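PDB 3Q9T: choline dehydrogenase and related flavoproteins from Aspergillus oryzae, which oxidises formate, as a formate oxidase of the glucose-methanol-choline oxidoreductase family that carries 8-formyl-FAD at its catalytic site. Local coordinates for residues 325-330 with 408-413; 369-374 with 453-458. All coordinates share one frame; numbering follows the deposited sequence.

Contact 1: residues 325-330 with 408-413; sequences VLLRHG and FPTPKT
Arg328, following helix 323-327, lays its side chain along the backbone of residues 411-413. CG stands anti to the carbonyl carbon (chi1 -65°), and a bend at chi3 (-82°) turns the guanidinium onto the loop. At that bend CD lies 3.3 Å from Lys412 O. Further out, NH1 comes within 3.4 Å of Thr413 C, with Thr413 CA over one face of the guanidinium and Pro411 O near its plane at the edge. These approaches are packing, since the bonds of the group lie just beyond: NE makes a salt bridge with Asp324, one turn back, and NH1 a hydrogen bond with Gly414 O. CB of Thr413 points away from the helix end, and its OG1 is hydrogen-bonded to Arg315. Beside the arginine, Leu327 and Thr410 reach for each other tip to tip, CD1 of the leucine 4.0 Å from CG2 of the threonine. The loop also touches the second subunit, where Pro409 packs on Trp487 and Lys412 on Glu488 of that chain. The arrangement is a surface junction between a short helix and the loop entering strand 415-423, part of the large mixed sheet that probably corresponds to the substrate-binding domain of GMC oxidoreductases.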
loop_
_atom_site.group_PDB
_atom_site.type_symbol
_atom_site.label_atom_id
_atom_site.label_comp_id
_atom_site.label_asym_id
_atom_site.label_seq_id
_atom_site.Cartn_x
_atom_site.Cartn_y
_atom_site.Cartn_z
ATOM N N VAL A 325 -14.988 3.355 29.127
ATOM C CA VAL A 325 -14.955 4.631 29.811
ATOM C C VAL A 325 -14.559 5.751 28.860
ATOM O O VAL A 325 -15.181 6.811 28.847
ATOM C CB VAL A 325 -13.969 4.606 30.981
ATOM C CG1 VAL A 325 -13.996 5.941 31.706
ATOM C CG2 VAL A 325 -14.283 3.436 31.932
ATOM N N LEU A 326 -13.535 5.509 28.048
ATOM C CA LEU A 326 -12.982 6.570 27.220
ATOM C C LEU A 326 -13.425 6.537 25.759
ATOM O O LEU A 326 -13.606 7.589 25.134
ATOM C CB LEU A 326 -11.459 6.576 27.324
ATOM C CG LEU A 326 -10.950 6.923 28.725
ATOM C CD1 LEU A 326 -9.440 6.682 28.845
ATOM C CD2 LEU A 326 -11.308 8.364 29.057
ATOM N N LEU A 327 -13.618 5.339 25.222
ATOM C CA LEU A 327 -13.833 5.186 23.788
ATOM C C LEU A 327 -15.284 5.309 23.353
ATOM O O LEU A 327 -15.566 5.825 22.275
ATOM C CB LEU A 327 -13.291 3.842 23.300
ATOM C CG LEU A 327 -12.002 3.826 22.478
ATOM C CD1 LEU A 327 -11.892 2.472 21.780
ATOM C CD2 LEU A 327 -11.978 4.970 21.457
ATOM N N ARG A 328 -16.195 4.806 24.177
ATOM C CA ARG A 328 -17.601 4.731 23.808
ATOM C C ARG A 328 -18.390 5.832 24.491
ATOM O O ARG A 328 -18.085 6.222 25.616
ATOM C CB ARG A 328 -18.175 3.337 24.127
ATOM C CG ARG A 328 -17.534 2.232 23.290
ATOM C CD ARG A 328 -18.207 0.882 23.422
ATOM N NE ARG A 328 -17.761 0.157 24.609
ATOM C CZ ARG A 328 -16.784 -0.746 24.608
ATOM N NH1 ARG A 328 -16.146 -1.040 23.476
ATOM N NH2 ARG A 328 -16.450 -1.358 25.741
ATOM N N HIS A 329 -19.393 6.354 23.801
ATOM C CA HIS A 329 -20.210 7.404 24.386
ATOM C C HIS A 329 -21.086 6.806 25.473
ATOM O O HIS A 329 -21.512 5.652 25.381
ATOM C CB HIS A 329 -21.072 8.100 23.322
ATOM C CG HIS A 329 -20.321 9.087 22.477
ATOM N ND1 HIS A 329 -19.714 10.209 23.002
ATOM C CD2 HIS A 329 -20.096 9.130 21.141
ATOM C CE1 HIS A 329 -19.140 10.894 22.030
ATOM N NE2 HIS A 329 -19.355 10.261 20.890
ATOM N N GLY A 330 -21.351 7.587 26.509
ATOM C CA GLY A 330 -22.227 7.132 27.567
ATOM C C GLY A 330 -22.030 7.906 28.849
ATOM O O GLY A 330 -21.228 8.840 28.897
ATOM N N PHE A 408 -8.057 -1.990 10.738
ATOM C CA PHE A 408 -9.164 -2.683 11.402
ATOM C C PHE A 408 -10.134 -1.701 12.025
ATOM O O PHE A 408 -9.725 -0.712 12.616
ATOM C CB PHE A 408 -8.655 -3.623 12.485
ATOM C CG PHE A 408 -7.545 -4.532 12.025
ATOM C CD1 PHE A 408 -7.511 -5.004 10.721
ATOM C CD2 PHE A 408 -6.522 -4.904 12.901
ATOM C CE1 PHE A 408 -6.482 -5.857 10.301
ATOM C CE2 PHE A 408 -5.491 -5.739 12.490
ATOM C CZ PHE A 408 -5.475 -6.220 11.186
ATOM N N PRO A 409 -11.433 -1.973 11.892
ATOM C CA PRO A 409 -12.372 -1.047 12.526
ATOM C C PRO A 409 -12.253 -1.095 14.046
ATOM O O PRO A 409 -11.673 -2.025 14.628
ATOM C CB PRO A 409 -13.748 -1.542 12.055
ATOM C CG PRO A 409 -13.535 -2.939 11.593
ATOM C CD PRO A 409 -12.099 -3.067 11.167
ATOM N N THR A 410 -12.789 -0.073 14.692
ATOM C CA THR A 410 -12.855 -0.064 16.140
ATOM C C THR A 410 -13.964 -1.000 16.581
ATOM O O THR A 410 -15.104 -0.868 16.123
ATOM C CB THR A 410 -13.148 1.336 16.662
ATOM O OG1 THR A 410 -12.098 2.224 16.243
ATOM C CG2 THR A 410 -13.235 1.311 18.180
ATOM N N PRO A 411 -13.641 -1.960 17.463
ATOM C CA PRO A 411 -14.704 -2.868 17.902
ATOM C C PRO A 411 -15.833 -2.087 18.577
ATOM O O PRO A 411 -15.578 -1.067 19.213
ATOM C CB PRO A 411 -13.999 -3.793 18.910
ATOM C CG PRO A 411 -12.539 -3.661 18.613
ATOM C CD PRO A 411 -12.349 -2.253 18.111
ATOM N N LYS A 412 -17.059 -2.574 18.429
ATOM C CA LYS A 412 -18.238 -1.902 18.956
ATOM C C LYS A 412 -18.478 -2.178 20.442
ATOM O O LYS A 412 -19.084 -1.354 21.129
ATOM C CB LYS A 412 -19.469 -2.306 18.142
ATOM C CG LYS A 412 -19.401 -1.895 16.672
ATOM C CD LYS A 412 -20.506 -2.547 15.854
ATOM C CE LYS A 412 -20.468 -2.075 14.409
ATOM N NZ LYS A 412 -20.615 -0.594 14.323
ATOM N N THR A 413 -17.988 -3.323 20.923
ATOM C CA THR A 413 -18.179 -3.760 22.307
ATOM C C THR A 413 -16.888 -4.298 22.920
ATOM O O THR A 413 -15.917 -4.569 22.215
ATOM C CB THR A 413 -19.157 -4.940 22.372
ATOM O OG1 THR A 413 -18.512 -6.111 21.845
ATOM C CG2 THR A 413 -20.429 -4.653 21.570
#

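Contact 2: residues 369-374 with 453-458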
loop_
_atom_site.group_PDB
_atom_site.type_symbol
_atom_site.label_atom_id
_atom_site.label_comp_id
_atom_site.label_asym_id
_atom_site.label_seq_id
_atom_site.Cartn_x
_atom_site.Cartn_y
_atom_site.Cartn_z
ATOM N N ALA A 369 16.388 -21.802 12.959
ATOM C CA ALA A 369 17.611 -22.233 12.264
ATOM C C ALA A 369 18.320 -21.068 11.568
ATOM O O ALA A 369 19.535 -20.928 11.653
ATOM C CB ALA A 369 17.303 -23.338 11.257
ATOM N N GLU A 370 17.552 -20.237 10.872
ATOM C CA GLU A 370 18.126 -19.066 10.218
ATOM C C GLU A 370 18.815 -18.068 11.187
ATOM O O GLU A 370 19.930 -17.628 10.924
ATOM C CB GLU A 370 17.099 -18.377 9.318
ATOM C CG GLU A 370 17.709 -17.243 8.507
ATOM C CD GLU A 370 16.713 -16.546 7.594
ATOM O OE1 GLU A 370 16.903 -15.331 7.343
ATOM O OE2 GLU A 370 15.751 -17.205 7.130
ATOM N N TYR A 371 18.172 -17.714 12.299
ATOM C CA TYR A 371 18.848 -16.851 13.276
ATOM C C TYR A 371 20.138 -17.483 13.769
ATOM O O TYR A 371 21.160 -16.806 13.884
ATOM C CB TYR A 371 17.966 -16.497 14.486
ATOM C CG TYR A 371 18.737 -15.733 15.544
ATOM C CD1 TYR A 371 19.420 -16.398 16.558
ATOM C CD2 TYR A 371 18.819 -14.349 15.507
ATOM C CE1 TYR A 371 20.131 -15.712 17.525
ATOM C CE2 TYR A 371 19.538 -13.648 16.464
ATOM C CZ TYR A 371 20.192 -14.337 17.466
ATOM O OH TYR A 371 20.902 -13.642 18.406
ATOM N N ARG A 372 20.088 -18.778 14.065
ATOM C CA ARG A 372 21.260 -19.477 14.576
ATOM C C ARG A 372 22.424 -19.347 13.601
ATOM O O ARG A 372 23.542 -19.009 13.997
ATOM C CB ARG A 372 20.954 -20.965 14.849
ATOM C CG ARG A 372 20.222 -21.225 16.157
ATOM C CD ARG A 372 20.309 -22.697 16.610
ATOM N NE ARG A 372 19.961 -23.633 15.542
ATOM C CZ ARG A 372 18.730 -24.047 15.275
ATOM N NH1 ARG A 372 17.704 -23.615 15.995
ATOM N NH2 ARG A 372 18.524 -24.894 14.278
ATOM N N LYS A 373 22.156 -19.618 12.327
ATOM C CA LYS A 373 23.156 -19.477 11.268
ATOM C C LYS A 373 23.674 -18.031 11.123
ATOM O O LYS A 373 24.870 -17.801 10.949
ATOM C CB LYS A 373 22.558 -19.949 9.943
ATOM C CG LYS A 373 23.507 -19.852 8.771
ATOM C CD LYS A 373 22.760 -19.909 7.449
ATOM C CE LYS A 373 21.968 -21.195 7.306
ATOM N NZ LYS A 373 20.905 -21.040 6.263
ATOM N N ALA A 374 22.779 -17.051 11.202
ATOM C CA ALA A 374 23.200 -15.657 11.050
ATOM C C ALA A 374 24.098 -15.234 12.215
ATOM O O ALA A 374 25.065 -14.518 12.027
ATOM C CB ALA A 374 21.993 -14.729 10.938
ATOM N N ASN A 453 15.764 -6.747 5.767
ATOM C CA ASN A 453 16.472 -7.969 6.152
ATOM C C ASN A 453 15.496 -8.984 6.769
ATOM O O ASN A 453 14.739 -8.645 7.680
ATOM C CB ASN A 453 17.608 -7.628 7.134
ATOM C CG ASN A 453 18.530 -8.810 7.416
ATOM O OD1 ASN A 453 18.079 -9.949 7.558
ATOM N ND2 ASN A 453 19.833 -8.537 7.512
ATOM N N ASP A 454 15.505 -10.222 6.277
ATOM C CA ASP A 454 14.635 -11.285 6.813
ATOM C C ASP A 454 14.783 -11.551 8.318
ATOM O O ASP A 454 13.804 -11.892 8.996
ATOM C CB ASP A 454 14.868 -12.586 6.054
ATOM C CG ASP A 454 14.189 -12.609 4.689
ATOM O OD1 ASP A 454 13.599 -11.584 4.271
ATOM O OD2 ASP A 454 14.260 -13.666 4.032
ATOM N N LEU A 455 15.998 -11.422 8.844
ATOM C CA LEU A 455 16.209 -11.609 10.291
ATOM C C LEU A 455 15.262 -10.745 11.120
ATOM O O LEU A 455 14.793 -11.182 12.160
ATOM C CB LEU A 455 17.645 -11.285 10.696
ATOM C CG LEU A 455 18.672 -12.357 11.049
ATOM C CD1 LEU A 455 19.327 -12.021 12.409
ATOM C CD2 LEU A 455 18.115 -13.786 11.025
ATOM N N ASP A 456 14.986 -9.525 10.654
ATOM C CA ASP A 456 14.057 -8.615 11.341
ATOM C C ASP A 456 12.663 -9.210 11.401
ATOM O O ASP A 456 11.943 -9.028 12.380
ATOM C CB ASP A 456 13.991 -7.241 10.650
ATOM C CG ASP A 456 15.066 -6.270 11.137
ATOM O OD1 ASP A 456 15.866 -6.642 12.022
ATOM O OD2 ASP A 456 15.108 -5.117 10.632
ATOM N N ILE A 457 12.255 -9.890 10.330
ATOM C CA ILE A 457 10.947 -10.535 10.307
ATOM C C ILE A 457 10.927 -11.648 11.359
ATOM O O ILE A 457 9.967 -11.803 12.109
ATOM C CB ILE A 457 10.620 -11.140 8.905
ATOM C CG1 ILE A 457 10.556 -10.034 7.837
ATOM C CG2 ILE A 457 9.325 -11.941 8.945
ATOM C CD1 ILE A 457 10.247 -10.548 6.421
ATOM N N ILE A 458 12.011 -12.405 11.422
ATOM C CA ILE A 458 12.108 -13.515 12.372
ATOM C C ILE A 458 12.052 -13.008 13.812
ATOM O O ILE A 458 11.373 -13.592 14.648
ATOM C CB ILE A 458 13.387 -14.351 12.129
ATOM C CG1 ILE A 458 13.221 -15.137 10.836
ATOM C CG2 ILE A 458 13.685 -15.266 13.308
ATOM C CD1 ILE A 458 14.506 -15.453 10.143
HETATM O O HOH W 1 14.386 -15.972 5.035
#
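Helices 369-377 and 454-473 meet near their N-terminal ends, the axes of the two short segments 10.2 Å apart and inclined at 128°. Glu370 opens the contact with an extended chain, CG anti to the backbone N (chi1 -174°), that crosses Ile458 obliquely and brings its CD to 3.5 Å from Ile458 CD1. Its carboxylate is turned about 43° from that of Asp454, and the nearest acidic oxygens, Glu370 OE1 and Asp454 OD2, are 4.6 Å apart. A water donates to both groups, at 2.8 Å to Glu370 OE2 and 2.5 Å to Asp454 OD2. Tyr371 follows, buried and crossed nearly at a right angle by Leu455, whose CD1 lies 3.9 Å from the ring CD2, while the phenol OH is hydrogen-bonded to Asp382 OD2. One turn on, Ala374 CB packs 4.0 Å from Leu455 CD2, so the two methyls of that leucine share Tyr371 and Ala374. Asn453 is the N-cap of the second helix, its OD1 accepting from Leu455 N at 2.9 Å. An apolar core around Leu455 thus adjoins a pair of acids whose repulsion is probably eased by the bridging water and by the salt bridge of Asp454 to Arg74.

In the fold
The two contacts lie far apart, their centres about 38 Å from each other and their nearest atoms about 16 Å apart. The centre of each lies about 27 Å from that of the chain. Their segments alternate in sequence, yet they hold different elements: contact 1 sets a helix end against a loop near the second subunit, whereas contact 2 joins two helical segments, neither touched by another chain of the assembly. Contact 1 lies at the surface; none of its six touching residues is buried, and the side chain of Arg328, laid on loop backbone, is its largest single contributor. Contact 2 is partly buried, half of its touching residues being enclosed, and it combines leucine and isoleucine packing with a water-bridged pair of acids at its edge. Both lie away from the FAD site.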